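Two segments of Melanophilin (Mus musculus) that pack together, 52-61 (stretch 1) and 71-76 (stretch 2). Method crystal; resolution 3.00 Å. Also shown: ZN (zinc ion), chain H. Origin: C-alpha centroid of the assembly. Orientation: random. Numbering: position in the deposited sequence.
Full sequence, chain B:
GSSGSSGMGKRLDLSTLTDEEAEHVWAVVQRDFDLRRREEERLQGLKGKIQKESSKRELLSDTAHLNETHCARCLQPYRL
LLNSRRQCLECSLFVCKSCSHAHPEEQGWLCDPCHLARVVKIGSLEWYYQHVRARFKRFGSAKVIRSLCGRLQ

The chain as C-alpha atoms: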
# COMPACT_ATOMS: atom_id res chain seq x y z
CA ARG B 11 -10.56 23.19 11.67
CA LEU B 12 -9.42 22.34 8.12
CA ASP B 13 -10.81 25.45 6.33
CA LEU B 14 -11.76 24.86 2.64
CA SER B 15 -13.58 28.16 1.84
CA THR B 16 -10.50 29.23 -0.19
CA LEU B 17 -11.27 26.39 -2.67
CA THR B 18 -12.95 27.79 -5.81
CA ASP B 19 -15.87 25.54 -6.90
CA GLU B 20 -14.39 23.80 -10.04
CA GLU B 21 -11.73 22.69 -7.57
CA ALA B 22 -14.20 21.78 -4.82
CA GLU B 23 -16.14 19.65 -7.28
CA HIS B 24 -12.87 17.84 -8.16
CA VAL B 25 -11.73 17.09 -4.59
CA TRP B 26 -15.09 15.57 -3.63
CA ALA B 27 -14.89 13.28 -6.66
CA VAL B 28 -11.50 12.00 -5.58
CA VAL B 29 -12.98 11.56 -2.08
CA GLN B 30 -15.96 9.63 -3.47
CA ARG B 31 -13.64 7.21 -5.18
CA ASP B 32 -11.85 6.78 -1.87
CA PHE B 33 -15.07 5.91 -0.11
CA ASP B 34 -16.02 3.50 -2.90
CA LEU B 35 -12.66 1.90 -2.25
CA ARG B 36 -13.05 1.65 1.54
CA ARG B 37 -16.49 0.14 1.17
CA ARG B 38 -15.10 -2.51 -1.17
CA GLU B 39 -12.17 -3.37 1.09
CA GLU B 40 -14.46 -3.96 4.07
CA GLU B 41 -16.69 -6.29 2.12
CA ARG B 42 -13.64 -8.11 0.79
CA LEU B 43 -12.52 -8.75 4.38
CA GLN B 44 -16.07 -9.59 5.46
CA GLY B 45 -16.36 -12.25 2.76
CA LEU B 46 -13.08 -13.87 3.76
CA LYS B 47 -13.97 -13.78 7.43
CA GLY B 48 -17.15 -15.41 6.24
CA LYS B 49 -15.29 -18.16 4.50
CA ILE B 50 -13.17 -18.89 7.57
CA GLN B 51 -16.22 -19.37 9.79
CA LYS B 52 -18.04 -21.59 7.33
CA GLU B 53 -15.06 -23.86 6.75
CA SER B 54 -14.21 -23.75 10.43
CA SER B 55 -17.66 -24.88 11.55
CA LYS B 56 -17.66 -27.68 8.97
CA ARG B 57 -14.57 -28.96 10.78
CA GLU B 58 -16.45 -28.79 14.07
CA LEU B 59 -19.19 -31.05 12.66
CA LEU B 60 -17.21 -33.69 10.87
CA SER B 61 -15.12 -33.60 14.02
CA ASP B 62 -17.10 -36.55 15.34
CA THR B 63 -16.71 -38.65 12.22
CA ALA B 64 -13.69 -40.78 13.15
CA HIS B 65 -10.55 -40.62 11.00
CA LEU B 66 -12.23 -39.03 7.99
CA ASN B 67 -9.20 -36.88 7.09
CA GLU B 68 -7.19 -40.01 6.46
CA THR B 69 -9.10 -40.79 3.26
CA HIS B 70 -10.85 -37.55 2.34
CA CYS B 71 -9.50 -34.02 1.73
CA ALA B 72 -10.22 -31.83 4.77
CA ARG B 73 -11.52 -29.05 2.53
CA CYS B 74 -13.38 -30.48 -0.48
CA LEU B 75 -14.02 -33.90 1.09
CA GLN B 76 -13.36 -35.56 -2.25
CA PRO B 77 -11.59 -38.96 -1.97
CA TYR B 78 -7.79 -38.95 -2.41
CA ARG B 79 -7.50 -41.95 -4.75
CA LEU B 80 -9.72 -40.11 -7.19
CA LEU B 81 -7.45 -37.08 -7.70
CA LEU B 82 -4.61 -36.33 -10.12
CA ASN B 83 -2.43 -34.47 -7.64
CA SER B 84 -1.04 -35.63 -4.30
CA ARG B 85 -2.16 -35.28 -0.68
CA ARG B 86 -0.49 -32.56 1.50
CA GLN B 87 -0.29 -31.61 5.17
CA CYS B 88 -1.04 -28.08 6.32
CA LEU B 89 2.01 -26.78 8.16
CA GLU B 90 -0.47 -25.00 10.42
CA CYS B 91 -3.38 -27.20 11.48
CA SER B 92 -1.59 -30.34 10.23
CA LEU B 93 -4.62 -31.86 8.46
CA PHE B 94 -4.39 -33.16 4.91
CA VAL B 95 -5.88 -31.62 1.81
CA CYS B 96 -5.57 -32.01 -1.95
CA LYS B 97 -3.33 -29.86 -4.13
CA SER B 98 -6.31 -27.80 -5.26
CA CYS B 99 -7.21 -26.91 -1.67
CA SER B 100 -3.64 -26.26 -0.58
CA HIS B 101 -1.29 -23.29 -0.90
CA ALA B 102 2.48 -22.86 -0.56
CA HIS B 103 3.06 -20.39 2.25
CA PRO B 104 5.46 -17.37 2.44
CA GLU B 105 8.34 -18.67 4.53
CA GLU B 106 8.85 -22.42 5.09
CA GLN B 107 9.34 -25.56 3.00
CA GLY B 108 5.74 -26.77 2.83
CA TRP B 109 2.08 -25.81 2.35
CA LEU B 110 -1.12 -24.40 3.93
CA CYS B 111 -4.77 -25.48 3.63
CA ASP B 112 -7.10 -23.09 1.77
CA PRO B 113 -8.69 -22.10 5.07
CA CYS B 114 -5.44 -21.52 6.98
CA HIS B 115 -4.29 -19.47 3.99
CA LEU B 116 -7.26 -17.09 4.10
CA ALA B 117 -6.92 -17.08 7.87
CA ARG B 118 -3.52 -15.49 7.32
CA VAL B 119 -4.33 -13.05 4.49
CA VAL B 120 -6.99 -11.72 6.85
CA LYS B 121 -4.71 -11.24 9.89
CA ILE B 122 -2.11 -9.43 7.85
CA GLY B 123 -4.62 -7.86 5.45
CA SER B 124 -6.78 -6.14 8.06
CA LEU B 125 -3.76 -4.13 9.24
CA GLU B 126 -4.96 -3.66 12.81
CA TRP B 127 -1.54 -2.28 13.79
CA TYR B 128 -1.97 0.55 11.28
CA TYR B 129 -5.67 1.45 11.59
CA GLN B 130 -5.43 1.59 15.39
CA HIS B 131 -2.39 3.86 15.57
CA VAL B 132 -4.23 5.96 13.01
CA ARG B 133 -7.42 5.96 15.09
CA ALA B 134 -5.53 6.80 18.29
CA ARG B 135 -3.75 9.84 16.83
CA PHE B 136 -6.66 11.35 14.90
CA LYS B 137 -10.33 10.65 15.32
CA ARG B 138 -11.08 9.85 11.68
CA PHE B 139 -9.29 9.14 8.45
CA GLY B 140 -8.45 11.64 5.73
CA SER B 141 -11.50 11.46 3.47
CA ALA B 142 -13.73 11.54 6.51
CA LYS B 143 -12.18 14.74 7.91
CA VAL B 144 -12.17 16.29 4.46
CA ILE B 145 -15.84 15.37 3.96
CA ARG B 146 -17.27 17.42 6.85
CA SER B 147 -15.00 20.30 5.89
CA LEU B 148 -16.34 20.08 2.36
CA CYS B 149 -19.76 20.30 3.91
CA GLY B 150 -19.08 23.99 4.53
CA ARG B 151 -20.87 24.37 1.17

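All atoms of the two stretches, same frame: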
# COMPACT_ATOMS: atom_id res chain seq x y z
N LYS B 52 -17.36 -20.47 7.96
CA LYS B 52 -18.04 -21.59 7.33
C LYS B 52 -17.15 -22.81 7.38
O LYS B 52 -17.50 -23.82 7.98
CB LYS B 52 -18.41 -21.25 5.90
CG LYS B 52 -19.36 -22.24 5.26
CD LYS B 52 -20.19 -21.56 4.19
CE LYS B 52 -21.19 -22.50 3.55
NZ LYS B 52 -22.02 -21.79 2.54
N GLU B 53 -15.98 -22.72 6.75
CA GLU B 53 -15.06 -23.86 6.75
C GLU B 53 -14.72 -24.32 8.14
O GLU B 53 -14.60 -25.51 8.39
CB GLU B 53 -13.75 -23.54 6.01
CG GLU B 53 -13.76 -23.84 4.51
CD GLU B 53 -13.74 -25.33 4.17
OE1 GLU B 53 -14.82 -25.97 4.11
OE2 GLU B 53 -12.64 -25.85 3.98
N SER B 54 -14.56 -23.38 9.07
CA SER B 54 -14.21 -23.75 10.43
C SER B 54 -15.31 -24.52 11.13
O SER B 54 -15.03 -25.45 11.89
CB SER B 54 -13.87 -22.51 11.25
OG SER B 54 -14.99 -21.65 11.31
N SER B 55 -16.57 -24.16 10.89
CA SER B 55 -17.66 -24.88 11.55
C SER B 55 -17.83 -26.26 10.92
O SER B 55 -18.18 -27.22 11.60
CB SER B 55 -18.97 -24.07 11.50
OG SER B 55 -19.48 -23.94 10.19
N LYS B 56 -17.56 -26.38 9.62
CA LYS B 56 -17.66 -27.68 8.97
C LYS B 56 -16.73 -28.62 9.71
O LYS B 56 -17.07 -29.76 9.96
CB LYS B 56 -17.25 -27.60 7.50
CG LYS B 56 -16.99 -28.95 6.89
CD LYS B 56 -16.49 -28.87 5.45
CE LYS B 56 -17.63 -28.64 4.46
NZ LYS B 56 -17.22 -28.90 3.05
N ARG B 57 -15.54 -28.14 10.06
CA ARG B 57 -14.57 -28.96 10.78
C ARG B 57 -15.15 -29.41 12.11
O ARG B 57 -14.97 -30.55 12.53
CB ARG B 57 -13.28 -28.18 11.05
CG ARG B 57 -12.39 -27.92 9.84
CD ARG B 57 -11.07 -27.29 10.26
NE ARG B 57 -10.22 -26.99 9.11
CZ ARG B 57 -8.96 -26.54 9.19
NH1 ARG B 57 -8.40 -26.33 10.38
NH2 ARG B 57 -8.26 -26.29 8.09
N GLU B 58 -15.86 -28.51 12.77
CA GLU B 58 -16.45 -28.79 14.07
C GLU B 58 -17.58 -29.83 14.02
O GLU B 58 -17.96 -30.38 15.04
CB GLU B 58 -16.95 -27.48 14.66
CG GLU B 58 -16.87 -27.38 16.16
CD GLU B 58 -17.04 -25.94 16.64
OE1 GLU B 58 -18.09 -25.32 16.34
OE2 GLU B 58 -16.11 -25.43 17.30
N LEU B 59 -18.12 -30.08 12.83
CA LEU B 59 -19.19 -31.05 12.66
C LEU B 59 -18.63 -32.42 12.35
O LEU B 59 -18.94 -33.42 13.00
CB LEU B 59 -20.09 -30.66 11.50
CG LEU B 59 -21.24 -29.71 11.75
CD1 LEU B 59 -21.85 -29.40 10.40
CD2 LEU B 59 -22.27 -30.34 12.68
N LEU B 60 -17.82 -32.46 11.31
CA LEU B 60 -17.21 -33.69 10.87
C LEU B 60 -16.22 -34.14 11.94
O LEU B 60 -15.67 -35.23 11.88
CB LEU B 60 -16.51 -33.46 9.53
CG LEU B 60 -17.46 -33.03 8.39
CD1 LEU B 60 -16.68 -32.83 7.10
CD2 LEU B 60 -18.53 -34.10 8.19
N SER B 61 -16.04 -33.29 12.94
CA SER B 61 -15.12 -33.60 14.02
C SER B 61 -15.48 -34.89 14.74
O SER B 61 -14.62 -35.50 15.38
CB SER B 61 -15.09 -32.45 15.04
OG SER B 61 -16.30 -32.36 15.76
N CYS B 71 -10.08 -35.36 1.57
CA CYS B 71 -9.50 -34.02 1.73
C CYS B 71 -10.30 -33.26 2.79
O CYS B 71 -11.54 -33.28 2.78
CB CYS B 71 -9.55 -33.22 0.42
SG CYS B 71 -9.03 -31.49 0.61
N ALA B 72 -9.59 -32.58 3.69
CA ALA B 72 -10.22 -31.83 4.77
C ALA B 72 -11.06 -30.64 4.30
O ALA B 72 -11.92 -30.14 5.02
CB ALA B 72 -9.15 -31.36 5.76
N ARG B 73 -10.82 -30.19 3.07
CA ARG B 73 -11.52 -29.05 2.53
C ARG B 73 -12.66 -29.42 1.58
O ARG B 73 -13.80 -29.09 1.85
CB ARG B 73 -10.52 -28.16 1.81
CG ARG B 73 -10.84 -26.67 1.80
CD ARG B 73 -12.16 -26.38 1.15
NE ARG B 73 -12.16 -25.07 0.53
CZ ARG B 73 -13.24 -24.49 0.02
NH1 ARG B 73 -14.43 -25.11 0.07
NH2 ARG B 73 -13.13 -23.30 -0.55
N CYS B 74 -12.35 -30.10 0.48
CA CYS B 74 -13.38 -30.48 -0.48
C CYS B 74 -14.03 -31.84 -0.21
O CYS B 74 -15.01 -32.21 -0.85
CB CYS B 74 -12.84 -30.43 -1.92
SG CYS B 74 -11.60 -31.68 -2.42
N LEU B 75 -13.48 -32.59 0.73
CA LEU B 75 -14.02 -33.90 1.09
C LEU B 75 -13.97 -34.95 -0.00
O LEU B 75 -14.39 -36.07 0.21
CB LEU B 75 -15.46 -33.75 1.56
CG LEU B 75 -15.68 -32.78 2.72
CD1 LEU B 75 -17.15 -32.80 3.09
CD2 LEU B 75 -14.82 -33.15 3.92
N GLN B 76 -13.46 -34.59 -1.17
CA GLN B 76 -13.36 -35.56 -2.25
C GLN B 76 -12.40 -36.65 -1.79
O GLN B 76 -11.59 -36.42 -0.89
CB GLN B 76 -12.83 -34.88 -3.51
CG GLN B 76 -13.90 -34.18 -4.32
CD GLN B 76 -14.63 -35.14 -5.23
OE1 GLN B 76 -14.28 -35.28 -6.41
NE2 GLN B 76 -15.64 -35.83 -4.70
ZN ZN H . -9.57 -30.86 -1.63

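Stretch 1 continues a helix that begins earlier in the chain. Its backbone follows the i to i+4 pattern, as in Lys-56 N to Lys-52 O at 3.0 Å. Stretch 2 is an irregular turn built around a zinc ion. Cys-71 SG and Cys-74 SG bind ZN at 2.4 and 2.3 Å; two further ligands come from elsewhere in the structure. Cys-71 SG also accepts a hydrogen bond from Arg-73 N at 3.3 Å. The closest CA atoms across the stretches are those of Glu-53 and Arg-73, 7.6 Å apart.

No hydrogen bond joins the stretches. Helix side chains reach both the side chains and the backbone of stretch 2. Glu-53, Lys-56 and Leu-60 point toward stretch 2, spaced one helical turn apart. Glu-53 forms a salt bridge with Arg-73, OE2 to NE at 3.6 Å. The oxygen lies well out of the guanidinium plane, so the attraction is between charges and no N-H points at it. Glu-53 CG lies over one face of that guanidinium. Lys-56 NZ forms a long salt bridge with Glu-53 OE1 at 3.9 Å within the helix. The same NZ lies 3.6 Å from Arg-73 O, a favourable polar approach. Further along, Leu-60 CD1 meets Leu-75 CD2 at 3.7 Å, an apolar contact. The contact is small, burying 283 Å² in total.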